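Local coordinates for signal recognition particle receptor FtsY (Sulfolobus acidocaldarius, PDB 5L3S), which serves as the receptor for the signal recognition particle and is an SRP54-type protein with a helical bundle and a P-loop GTPase domain, at residues Phe102-Gly108 with Pro214-Ile220; Gly111-Thr117 with Ile246-Val250. The contacts are given in a common frame with arbitrary orientation. Numbering follows the deposited sequence.

Contact 1: residues Phe102-Gly108 with Pro214-Ile220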
loop_
_atom_site.group_PDB
_atom_site.type_symbol
_atom_site.label_atom_id
_atom_site.label_comp_id
_atom_site.label_asym_id
_atom_site.label_seq_id
_atom_site.Cartn_x
_atom_site.Cartn_y
_atom_site.Cartn_z
ATOM N N PHE B 102 20.957 13.867 16.903
ATOM C CA PHE B 102 19.521 14.058 16.759
ATOM C C PHE B 102 18.979 12.699 16.325
ATOM O O PHE B 102 19.418 12.157 15.321
ATOM C CB PHE B 102 19.250 15.126 15.691
ATOM C CG PHE B 102 17.805 15.532 15.573
ATOM C CD1 PHE B 102 16.900 14.756 14.850
ATOM C CD2 PHE B 102 17.367 16.718 16.144
ATOM C CE1 PHE B 102 15.573 15.142 14.733
ATOM C CE2 PHE B 102 16.050 17.111 16.032
ATOM C CZ PHE B 102 15.148 16.325 15.324
ATOM N N VAL B 103 18.051 12.140 17.096
ATOM C CA VAL B 103 17.593 10.773 16.888
ATOM C C VAL B 103 16.219 10.722 16.234
ATOM O O VAL B 103 15.257 11.291 16.747
ATOM C CB VAL B 103 17.546 9.993 18.216
ATOM C CG1 VAL B 103 16.984 8.596 17.997
ATOM C CG2 VAL B 103 18.948 9.929 18.846
ATOM N N ILE B 104 16.146 10.039 15.100
ATOM C CA ILE B 104 14.902 9.899 14.354
ATOM C C ILE B 104 14.547 8.424 14.245
ATOM O O ILE B 104 15.416 7.599 13.952
ATOM C CB ILE B 104 15.071 10.447 12.929
ATOM C CG1 ILE B 104 15.662 11.863 12.976
ATOM C CG2 ILE B 104 13.733 10.399 12.166
ATOM C CD1 ILE B 104 15.840 12.494 11.613
ATOM N N ILE B 105 13.277 8.095 14.472
ATOM C CA ILE B 105 12.822 6.716 14.306
ATOM C C ILE B 105 11.751 6.691 13.224
ATOM O O ILE B 105 11.016 7.682 13.037
ATOM C CB ILE B 105 12.314 6.109 15.645
ATOM C CG1 ILE B 105 12.073 4.588 15.523
ATOM C CG2 ILE B 105 11.081 6.848 16.131
ATOM C CD1 ILE B 105 11.935 3.885 16.887
ATOM N N PHE B 106 11.699 5.574 12.501
ATOM C CA PHE B 106 10.770 5.377 11.385
ATOM C C PHE B 106 9.965 4.120 11.689
ATOM O O PHE B 106 10.545 3.089 12.059
ATOM C CB PHE B 106 11.556 5.171 10.078
ATOM C CG PHE B 106 12.413 6.347 9.684
ATOM C CD1 PHE B 106 13.606 6.614 10.349
ATOM C CD2 PHE B 106 12.036 7.178 8.645
ATOM C CE1 PHE B 106 14.394 7.693 9.989
ATOM C CE2 PHE B 106 12.818 8.269 8.278
ATOM C CZ PHE B 106 13.997 8.529 8.948
ATOM N N PHE B 107 8.639 4.199 11.582
ATOM C CA PHE B 107 7.820 2.994 11.751
ATOM C C PHE B 107 6.594 3.013 10.839
ATOM O O PHE B 107 6.301 4.015 10.184
ATOM C CB PHE B 107 7.422 2.778 13.230
ATOM C CG PHE B 107 6.760 3.985 13.891
ATOM C CD1 PHE B 107 5.395 4.229 13.740
ATOM C CD2 PHE B 107 7.498 4.831 14.721
ATOM C CE1 PHE B 107 4.789 5.329 14.360
ATOM C CE2 PHE B 107 6.904 5.923 15.341
ATOM C CZ PHE B 107 5.547 6.173 15.157
ATOM N N GLY B 108 5.882 1.902 10.783
ATOM C CA GLY B 108 4.698 1.838 9.929
ATOM C C GLY B 108 4.426 0.380 9.610
ATOM O O GLY B 108 5.181 -0.500 10.034
ATOM N N PRO B 214 13.433 9.244 21.004
ATOM C CA PRO B 214 13.754 9.957 19.765
ATOM C C PRO B 214 13.349 11.420 19.783
ATOM O O PRO B 214 12.425 11.825 20.499
ATOM C CB PRO B 214 12.972 9.179 18.685
ATOM C CG PRO B 214 11.954 8.396 19.427
ATOM C CD PRO B 214 12.573 8.076 20.760
ATOM N N ASP B 215 14.083 12.222 19.019
ATOM C CA ASP B 215 13.779 13.634 18.896
ATOM C C ASP B 215 12.722 13.858 17.821
ATOM O O ASP B 215 12.062 14.887 17.805
ATOM C CB ASP B 215 15.044 14.422 18.576
ATOM C CG ASP B 215 16.100 14.268 19.648
ATOM O OD1 ASP B 215 15.987 14.955 20.675
ATOM O OD2 ASP B 215 17.023 13.446 19.473
ATOM N N PHE B 216 12.559 12.889 16.932
ATOM C CA PHE B 216 11.574 13.007 15.856
ATOM C C PHE B 216 11.069 11.622 15.524
ATOM O O PHE B 216 11.859 10.695 15.407
ATOM C CB PHE B 216 12.211 13.641 14.615
ATOM C CG PHE B 216 11.238 14.392 13.731
ATOM C CD1 PHE B 216 10.660 15.578 14.160
ATOM C CD2 PHE B 216 10.937 13.928 12.460
ATOM C CE1 PHE B 216 9.772 16.278 13.346
ATOM C CE2 PHE B 216 10.051 14.621 11.640
ATOM C CZ PHE B 216 9.468 15.803 12.089
ATOM N N ARG B 217 9.751 11.473 15.359
ATOM C CA ARG B 217 9.177 10.175 15.024
ATOM C C ARG B 217 8.416 10.287 13.699
ATOM O O ARG B 217 7.587 11.170 13.546
ATOM C CB ARG B 217 8.190 9.719 16.104
ATOM C CG ARG B 217 8.714 9.634 17.514
ATOM C CD ARG B 217 7.568 9.295 18.447
ATOM N NE ARG B 217 7.984 9.243 19.840
ATOM C CZ ARG B 217 7.205 8.852 20.843
ATOM N NH1 ARG B 217 5.951 8.480 20.612
ATOM N NH2 ARG B 217 7.681 8.839 22.083
ATOM N N ILE B 218 8.706 9.397 12.754
ATOM C CA ILE B 218 8.111 9.478 11.430
ATOM C C ILE B 218 7.340 8.205 11.096
ATOM O O ILE B 218 7.905 7.117 11.071
ATOM C CB ILE B 218 9.163 9.707 10.331
ATOM C CG1 ILE B 218 9.947 10.999 10.608
ATOM C CG2 ILE B 218 8.493 9.775 8.956
ATOM C CD1 ILE B 218 11.032 11.285 9.589
ATOM N N LEU B 219 6.048 8.368 10.846
ATOM C CA LEU B 219 5.217 7.278 10.356
ATOM C C LEU B 219 5.354 7.229 8.847
ATOM O O LEU B 219 5.274 8.262 8.171
ATOM C CB LEU B 219 3.758 7.509 10.743
ATOM C CG LEU B 219 2.746 6.546 10.089
ATOM C CD1 LEU B 219 2.975 5.121 10.543
ATOM C CD2 LEU B 219 1.291 7.029 10.352
ATOM N N ILE B 220 5.584 6.031 8.313
ATOM C CA ILE B 220 5.596 5.848 6.868
ATOM C C ILE B 220 4.241 5.303 6.384
ATOM O O ILE B 220 3.749 4.312 6.909
ATOM C CB ILE B 220 6.726 4.903 6.424
ATOM C CG1 ILE B 220 8.082 5.383 6.977
ATOM C CG2 ILE B 220 6.764 4.819 4.907
ATOM C CD1 ILE B 220 8.400 6.820 6.590
#
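Pro214 opens segment 214-220, just ahead of strand 216-222. Its rigid apolar ring rests on Ile105, with Pro214 CG 3.7 Å from Ile105 CG2. Asp215 then meets the start of strand 102-107 with both main chain and side chain: Asp215 N donates to Val103 O (2.7 Å), while Asp215 OD2 accepts from Val103 N (2.9 Å), so the carboxylate stands in for a strand carbonyl. Asp215 CB lies over one face of the Phe102 ring, 3.8 Å from its centroid, a CH-pi contact. From Phe216 the parallel ladder is regular. Phe216 N shares Val103 O (3.1 Å) and Phe216 O accepts from Ile105 N (3.1 Å). Arg217 CG, an aliphatic carbon, comes 3.9 Å from Ile105 CG2, while the end of the side chain leads away. Ile218 N bonds to Ile105 O (2.9 Å) and Ile218 O to Phe107 N (3.1 Å); Ile218 CD1 touches both Ile104 CG2 (3.8 Å) and Phe106 CE2 (3.7 Å). Leu219, on the other face with Arg217, brings Leu219 CD1 4.1 Å from Phe107 CD1. Ile220 N closes the ladder on Phe107 O (2.8 Å), beside Gly108, whose backbone angles call for glycine. Beta-branched and aromatic residues suit these buried strands in the parallel part of the mixed sheet of the GTPase domain. Strand 186-191 flanks 102-107 on its other edge and strand 244-248 flanks 216-222, while helix 199-212 packs on the face of Ile105 and Phe107.

Contact 2: residues Gly111-Thr117 with Ile246-Val250. With MG (magnesium ion), chain S; GNP (phosphoaminophosphonic acid-guanylate ester), chain R; GNP (phosphoaminophosphonic acid-guanylate ester), chain I.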
loop_
_atom_site.group_PDB
_atom_site.type_symbol
_atom_site.label_atom_id
_atom_site.label_comp_id
_atom_site.label_asym_id
_atom_site.label_seq_id
_atom_site.Cartn_x
_atom_site.Cartn_y
_atom_site.Cartn_z
ATOM N N GLY B 111 5.957 -3.395 4.594
ATOM C CA GLY B 111 6.154 -3.188 3.167
ATOM C C GLY B 111 5.949 -1.755 2.656
ATOM O O GLY B 111 6.145 -1.507 1.460
ATOM N N VAL B 112 5.565 -0.820 3.526
ATOM C CA VAL B 112 5.273 0.566 3.070
ATOM C C VAL B 112 6.474 1.354 2.545
ATOM O O VAL B 112 6.317 2.283 1.739
ATOM C CB VAL B 112 4.584 1.444 4.163
ATOM C CG1 VAL B 112 3.174 0.949 4.429
ATOM C CG2 VAL B 112 5.436 1.528 5.469
ATOM N N GLY B 113 7.669 1.016 3.019
ATOM C CA GLY B 113 8.859 1.648 2.488
ATOM C C GLY B 113 9.823 2.257 3.496
ATOM O O GLY B 113 10.619 3.099 3.114
ATOM N N LYS B 114 9.773 1.814 4.753
ATOM C CA LYS B 114 10.616 2.366 5.816
ATOM C C LYS B 114 12.119 2.319 5.524
ATOM O O LYS B 114 12.811 3.342 5.618
ATOM C CB LYS B 114 10.326 1.637 7.142
ATOM C CG LYS B 114 8.836 1.565 7.504
ATOM C CD LYS B 114 8.589 0.740 8.766
ATOM C CE LYS B 114 8.689 -0.789 8.490
ATOM N NZ LYS B 114 7.712 -1.217 7.430
ATOM N N THR B 115 12.615 1.123 5.215
ATOM C CA THR B 115 14.042 0.858 5.015
ATOM C C THR B 115 14.615 1.660 3.852
ATOM O O THR B 115 15.660 2.303 3.967
ATOM C CB THR B 115 14.275 -0.666 4.837
ATOM O OG1 THR B 115 13.885 -1.346 6.043
ATOM C CG2 THR B 115 15.719 -0.971 4.489
ATOM N N THR B 116 13.900 1.667 2.737
ATOM C CA THR B 116 14.339 2.438 1.574
ATOM C C THR B 116 14.272 3.959 1.834
ATOM O O THR B 116 15.130 4.716 1.380
ATOM C CB THR B 116 13.490 2.058 0.334
ATOM O OG1 THR B 116 13.511 0.625 0.179
ATOM C CG2 THR B 116 14.048 2.711 -0.931
ATOM N N THR B 117 13.257 4.397 2.575
ATOM C CA THR B 117 13.109 5.821 2.896
ATOM C C THR B 117 14.251 6.288 3.803
ATOM O O THR B 117 14.755 7.403 3.682
ATOM C CB THR B 117 11.734 6.101 3.547
ATOM O OG1 THR B 117 10.694 5.743 2.621
ATOM C CG2 THR B 117 11.597 7.601 3.913
ATOM N N ILE B 246 5.948 10.459 6.147
ATOM C CA ILE B 246 6.475 10.427 4.791
ATOM C C ILE B 246 5.594 9.476 3.963
ATOM O O ILE B 246 5.329 8.354 4.381
ATOM C CB ILE B 246 7.970 9.997 4.768
ATOM C CG1 ILE B 246 8.841 11.110 5.385
ATOM C CG2 ILE B 246 8.427 9.677 3.338
ATOM C CD1 ILE B 246 10.336 10.732 5.564
ATOM N N LEU B 247 5.126 9.954 2.809
ATOM C CA LEU B 247 4.297 9.157 1.899
ATOM C C LEU B 247 5.168 8.594 0.794
ATOM O O LEU B 247 5.895 9.348 0.143
ATOM C CB LEU B 247 3.237 10.054 1.241
ATOM C CG LEU B 247 2.219 10.749 2.133
ATOM C CD1 LEU B 247 1.158 11.439 1.264
ATOM C CD2 LEU B 247 1.579 9.727 3.049
ATOM N N THR B 248 5.080 7.284 0.554
ATOM C CA THR B 248 5.926 6.638 -0.452
ATOM C C THR B 248 5.169 6.247 -1.726
ATOM O O THR B 248 3.938 6.233 -1.751
ATOM C CB THR B 248 6.521 5.331 0.108
ATOM O OG1 THR B 248 5.446 4.448 0.438
ATOM C CG2 THR B 248 7.368 5.611 1.374
ATOM N N LYS B 249 5.928 5.918 -2.773
ATOM C CA LYS B 249 5.394 5.316 -3.986
ATOM C C LYS B 249 4.436 6.236 -4.723
ATOM O O LYS B 249 3.537 5.781 -5.409
ATOM C CB LYS B 249 4.723 3.963 -3.680
ATOM C CG LYS B 249 5.640 2.979 -2.952
ATOM C CD LYS B 249 4.889 1.682 -2.553
ATOM C CE LYS B 249 5.702 0.912 -1.473
ATOM N NZ LYS B 249 4.952 -0.267 -0.922
ATOM N N VAL B 250 4.650 7.540 -4.576
ATOM C CA VAL B 250 3.805 8.538 -5.221
ATOM C C VAL B 250 4.007 8.446 -6.734
ATOM O O VAL B 250 3.128 8.812 -7.524
ATOM C CB VAL B 250 4.126 9.938 -4.645
ATOM C CG1 VAL B 250 3.521 11.042 -5.482
ATOM C CG2 VAL B 250 3.631 10.014 -3.203
HETATM MG MG MG S . 12.211 -2.649 6.308
HETATM P PG GNP R . 9.386 -4.071 5.799
HETATM O O1G GNP R . 10.643 -3.741 6.570
HETATM O O2G GNP R . 9.316 -5.540 5.406
HETATM O O3G GNP R . 8.101 -3.777 6.543
HETATM N N3B GNP R . 9.378 -3.213 4.449
HETATM P PB GNP R . 9.723 -1.624 4.452
HETATM O O1B GNP R . 10.985 -1.394 5.157
HETATM O O2B GNP R . 8.582 -0.892 5.023
HETATM O O3A GNP R . 9.873 -1.258 2.991
HETATM P PA GNP R . 11.083 -1.399 2.058
HETATM O O1A GNP R . 12.039 -0.261 2.258
HETATM O O2A GNP R . 11.656 -2.779 2.125
HETATM O "O5'" GNP R . 10.508 -1.136 0.623
HETATM C "C5'" GNP R . 9.555 -2.042 -0.019
HETATM C "C4'" GNP R . 9.647 -1.863 -1.525
HETATM O "O4'" GNP R . 9.072 -0.565 -1.927
HETATM C "C3'" GNP R . 11.064 -1.865 -2.063
HETATM O "O3'" GNP R . 11.059 -2.477 -3.341
HETATM C "C2'" GNP R . 11.388 -0.368 -2.204
HETATM O "O2'" GNP R . 12.366 -0.143 -3.204
HETATM C "C1'" GNP R . 10.020 0.104 -2.723
HETATM N N9 GNP R . 9.817 1.540 -2.541
HETATM C C8 GNP R . 9.985 2.291 -1.409
HETATM N N7 GNP R . 9.695 3.570 -1.574
HETATM C C5 GNP R . 9.306 3.640 -2.909
HETATM C C6 GNP R . 8.884 4.750 -3.672
HETATM O O6 GNP R . 8.794 5.920 -3.273
HETATM N N1 GNP R . 8.595 4.405 -4.996
HETATM C C2 GNP R . 8.681 3.115 -5.497
HETATM N N2 GNP R . 8.370 2.924 -6.778
HETATM N N3 GNP R . 9.078 2.069 -4.782
HETATM C C4 GNP R . 9.378 2.406 -3.512
HETATM P PG GNP I . 9.583 -6.091 -2.968
HETATM O O1G GNP I . 10.448 -4.903 -2.520
HETATM O O2G GNP I . 10.408 -7.203 -3.553
HETATM O O3G GNP I . 8.551 -5.503 -3.908
HETATM N N3B GNP I . 8.773 -6.593 -1.667
HETATM P PB GNP I . 7.827 -7.942 -1.656
HETATM O O1B GNP I . 8.725 -9.034 -2.013
HETATM O O2B GNP I . 6.627 -7.700 -2.488
HETATM O O3A GNP I . 7.289 -8.093 -0.215
HETATM P PA GNP I . 8.047 -8.722 1.010
HETATM O O1A GNP I . 9.392 -8.142 1.190
HETATM O O2A GNP I . 7.969 -10.198 0.912
HETATM O "O5'" GNP I . 7.138 -8.372 2.245
HETATM C "C5'" GNP I . 6.829 -7.020 2.603
HETATM C "C4'" GNP I . 6.464 -7.025 4.082
HETATM O "O4'" GNP I . 5.142 -7.583 4.277
HETATM C "C3'" GNP I . 7.371 -7.886 4.961
HETATM O "O3'" GNP I . 7.525 -7.246 6.210
HETATM C "C2'" GNP I . 6.578 -9.188 5.149
HETATM O "O2'" GNP I . 6.919 -9.806 6.373
HETATM C "C1'" GNP I . 5.165 -8.622 5.233
HETATM N N9 GNP I . 4.030 -9.488 4.880
HETATM C C8 GNP I . 3.817 -10.246 3.747
HETATM N N7 GNP I . 2.638 -10.846 3.747
HETATM C C5 GNP I . 2.032 -10.438 4.951
HETATM C C6 GNP I . 0.779 -10.735 5.554
HETATM O O6 GNP I . -0.143 -11.471 5.126
HETATM N N1 GNP I . 0.616 -10.083 6.779
HETATM C C2 GNP I . 1.543 -9.256 7.362
HETATM N N2 GNP I . 1.258 -8.713 8.557
HETATM N N3 GNP I . 2.709 -8.997 6.811
HETATM C C4 GNP I . 2.892 -9.602 5.634
HETATM O O HOH W 1 12.001 -1.448 7.986
HETATM O O HOH W 2 12.821 -3.528 4.539
HETATM O O HOH W 3 13.442 -4.015 7.305
#
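The P-loop of the GTPase domain, here holding the phosphates of the GNP of chain R (GNP below), meets the end of strand 244-248 and the loop residue Lys249 after it, whose amide reaches the guanine. Two hydrogen bonds tie the segments: Thr248 OG1 donates to Val112 O (2.7 Å), and the long side chain of Lys249 carries Lys249 NZ to Gly111 O (2.9 Å). Lys249 NZ also forms a salt bridge with Asp222, and Lys249 N binds GNP O6 (2.9 Å). Further along, in helix 114-127, Thr117 CG2 packs on Ile246 CD1 (3.8 Å), while Thr117 OG1 turns back to Gly113 O (2.7 Å). Gly113, the N-cap, has backbone angles that demand glycine, and a side chain would crowd Thr248 CG2. Gly113 N and Lys114 N converge on GNP O2B at 2.9 and 3.0 Å, and Lys114 NZ bridges GNP O2B (2.6 Å) and GNP O3G (2.7 Å), its charge matching the phosphates. Thr115 OG1 coordinates magnesium at 2.1 Å, joined by GNP O1G, GNP O1B and three waters. At Gly111 a side chain would crowd ribose carbon C5' of the chain I GNP. Pairing a Walker A P-loop with a guanine-binding TKxD loop, whose Asp251 also bonds GNP, is typical of P-loop GTPases.

Both contacts are buried in the GTPase domain, and they differ in chemistry. Contact 1 is sheet core: two adjacent parallel strands joined by a backbone ladder and apolar side chains. Contact 2 lies at the C-terminal ends of the parallel strands of the same sheet, where strand 244-248 meets the loop and helix that follow strand 102-107, and there polar side chains, main-chain carbonyls, nucleotide and magnesium replace most of the hydrophobic packing. The two join where Leu219 O lies 3.1 Å from Ile246 N, a probable hydrogen bond between neighbouring strands, and where Val112 CG2 packs 3.6 Å from Ile220 O. Strand 102-107 thus leads into the P-loop, and strand 244-248 into Lys249 at the guanine.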